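Local coordinates for twin-arginine translocation pathway signal protein (Burkholderia phytofirmans, PDB 2RJO) that binds beta-D-galactopyranose between the two lobes of a periplasmic binding protein fold and is probably the solute receptor of a sugar uptake system, at residues Ile94-Lys99 and Asn148-Glu153. Residues are numbered along the deposited sequence; the frame is centred on the assembly and turned at random.
Sequences IWNKPK and NVPAIE. With GAL (beta-D-galactopyranose), chain B.
Trp95 and Asn96 meet Val149 and Pro150 across the sugar cleft of a periplasmic binding protein, where the loop after strand 90-94 of one lobe touches the first turn of helix 149-163 of the other. One weak hydrogen bond joins the segments, with one apolar side-chain pair, Trp95 with Pro150. Asn96 turns the two ends of its amide to different partners: OD1 accepts the weak hydrogen bond from Val149 N (3.0 Å), bent to 134° at the hydrogen, while ND2 gives a weak one to GAL O6 (3.1 Å) and a further bond to Pro71 O. Asn96 CG is anti to its own carbonyl carbon, beside the backbone N (chi1 -53°). Asn96 OD1 meets the start of helix 149-163 and also lies 3.2 Å from Pro150 CD. The carbonyl oxygen would suit the positive end of the helix dipole. Beside it, the amide of Asn148 lies with its plane 54° from that of Asn96.

Trp95 is shared between protein and sugar. GAL C4 sits 3.8 Å above one face of the indole, offset toward the rim, an aromatic ring laid against a sugar, as is common in carbohydrate-binding sites. Pro150 CB approaches Trp95 CE3 obliquely at 3.7 Å, and Pro150 CG reaches GAL O4 at 3.4 Å, so that proline and indole both border the ligand. Trp95 NE1 is hydrogen-bonded to Tyr19 OH, and Trp251 meets the indole edge-to-face. Val149 CB points to the loop and lies 3.4 Å from Trp95 O; its CG2 meets Lys97 O.

One amide thus bridges ligand and helix end while an indole lies against the pyranose, consistent with the closed, sugar-loaded cleft between the lobes of periplasmic binding proteins.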
# COMPACT_ATOMS: atom_id res chain seq x y z
N ILE A 94 2.02 7.03 5.32
CA ILE A 94 1.62 6.34 4.11
C ILE A 94 0.39 5.47 4.38
O ILE A 94 0.38 4.69 5.32
CB ILE A 94 2.73 5.38 3.60
CG1 ILE A 94 4.08 6.11 3.54
CG2 ILE A 94 2.37 4.87 2.22
CD1 ILE A 94 4.14 7.19 2.49
N TRP A 95 -0.65 5.63 3.56
CA TRP A 95 -1.86 4.82 3.68
C TRP A 95 -2.82 5.03 4.86
O TRP A 95 -3.94 5.47 4.66
CB TRP A 95 -1.50 3.32 3.66
CG TRP A 95 -1.00 2.77 2.32
CD1 TRP A 95 0.15 2.08 2.10
CD2 TRP A 95 -1.65 2.87 1.05
NE1 TRP A 95 0.26 1.75 0.77
CE2 TRP A 95 -0.83 2.22 0.10
CE3 TRP A 95 -2.85 3.45 0.61
CZ2 TRP A 95 -1.17 2.13 -1.25
CZ3 TRP A 95 -3.18 3.36 -0.75
CH2 TRP A 95 -2.34 2.70 -1.65
N ASN A 96 -2.38 4.70 6.07
CA ASN A 96 -3.25 4.77 7.24
C ASN A 96 -3.14 5.97 8.19
O ASN A 96 -2.05 6.33 8.64
CB ASN A 96 -3.09 3.49 8.08
CG ASN A 96 -3.30 2.22 7.27
OD1 ASN A 96 -4.35 2.00 6.68
ND2 ASN A 96 -2.28 1.37 7.25
N LYS A 97 -4.29 6.56 8.50
CA LYS A 97 -4.37 7.68 9.41
C LYS A 97 -5.83 8.04 9.63
O LYS A 97 -6.69 7.73 8.79
CB LYS A 97 -3.64 8.91 8.86
CG LYS A 97 -4.45 9.71 7.84
CD LYS A 97 -3.80 11.05 7.53
CE LYS A 97 -4.68 11.90 6.62
NZ LYS A 97 -5.96 12.35 7.25
N PRO A 98 -6.14 8.69 10.76
CA PRO A 98 -7.53 9.08 11.04
C PRO A 98 -7.92 10.19 10.06
O PRO A 98 -7.06 10.92 9.58
CB PRO A 98 -7.47 9.60 12.48
CG PRO A 98 -6.25 8.90 13.06
CD PRO A 98 -5.28 8.97 11.92
N LYS A 99 -9.20 10.33 9.77
CA LYS A 99 -9.63 11.37 8.86
C LYS A 99 -9.24 12.75 9.38
O LYS A 99 -8.78 13.60 8.61
CB LYS A 99 -11.14 11.29 8.66
CG LYS A 99 -11.69 12.29 7.64
CD LYS A 99 -13.21 12.40 7.77
CE LYS A 99 -13.77 13.42 6.79
NZ LYS A 99 -13.10 14.75 6.95
N ASN A 148 -7.96 -0.39 8.27
CA ASN A 148 -7.03 0.29 7.36
C ASN A 148 -7.76 1.11 6.29
O ASN A 148 -8.72 0.63 5.68
CB ASN A 148 -6.12 -0.73 6.67
CG ASN A 148 -4.94 -1.14 7.53
OD1 ASN A 148 -4.99 -1.08 8.76
ND2 ASN A 148 -3.86 -1.59 6.89
N VAL A 149 -7.29 2.33 6.05
CA VAL A 149 -7.92 3.19 5.05
C VAL A 149 -7.95 2.58 3.64
O VAL A 149 -8.95 2.70 2.94
CB VAL A 149 -7.25 4.56 5.00
CG1 VAL A 149 -7.94 5.45 3.99
CG2 VAL A 149 -7.30 5.21 6.38
N PRO A 150 -6.85 1.94 3.20
CA PRO A 150 -6.92 1.37 1.85
C PRO A 150 -7.85 0.16 1.77
O PRO A 150 -8.48 -0.08 0.75
CB PRO A 150 -5.45 1.04 1.53
CG PRO A 150 -4.84 0.78 2.87
CD PRO A 150 -5.48 1.86 3.74
N ALA A 151 -7.95 -0.59 2.87
CA ALA A 151 -8.83 -1.75 2.90
C ALA A 151 -10.29 -1.31 2.76
O ALA A 151 -11.08 -1.93 2.06
CB ALA A 151 -8.66 -2.50 4.23
N ILE A 152 -10.62 -0.21 3.43
CA ILE A 152 -11.95 0.36 3.42
C ILE A 152 -12.28 0.95 2.05
O ILE A 152 -13.38 0.74 1.51
CB ILE A 152 -12.07 1.47 4.51
CG1 ILE A 152 -11.97 0.85 5.90
CG2 ILE A 152 -13.37 2.23 4.36
CD1 ILE A 152 -11.91 1.89 7.02
N GLU A 153 -11.34 1.69 1.48
CA GLU A 153 -11.56 2.31 0.19
C GLU A 153 -11.64 1.31 -0.96
O GLU A 153 -12.54 1.39 -1.77
CB GLU A 153 -10.47 3.36 -0.09
CG GLU A 153 -10.30 4.37 1.03
CD GLU A 153 -9.47 5.57 0.63
OE1 GLU A 153 -8.45 5.40 -0.07
OE2 GLU A 153 -9.85 6.70 1.02
C1 GAL B . -0.10 -3.73 2.81
C2 GAL B . -0.79 -3.76 1.43
C3 GAL B . -0.81 -2.33 0.85
C4 GAL B . -1.58 -1.41 1.82
C5 GAL B . -0.83 -1.48 3.19
C6 GAL B . -1.56 -0.59 4.18
O1 GAL B . -0.10 -5.06 3.36
O2 GAL B . -0.06 -4.61 0.55
O3 GAL B . -1.47 -2.31 -0.41
O4 GAL B . -2.90 -1.92 1.98
O5 GAL B . -0.82 -2.84 3.71
O6 GAL B . -0.86 -0.66 5.41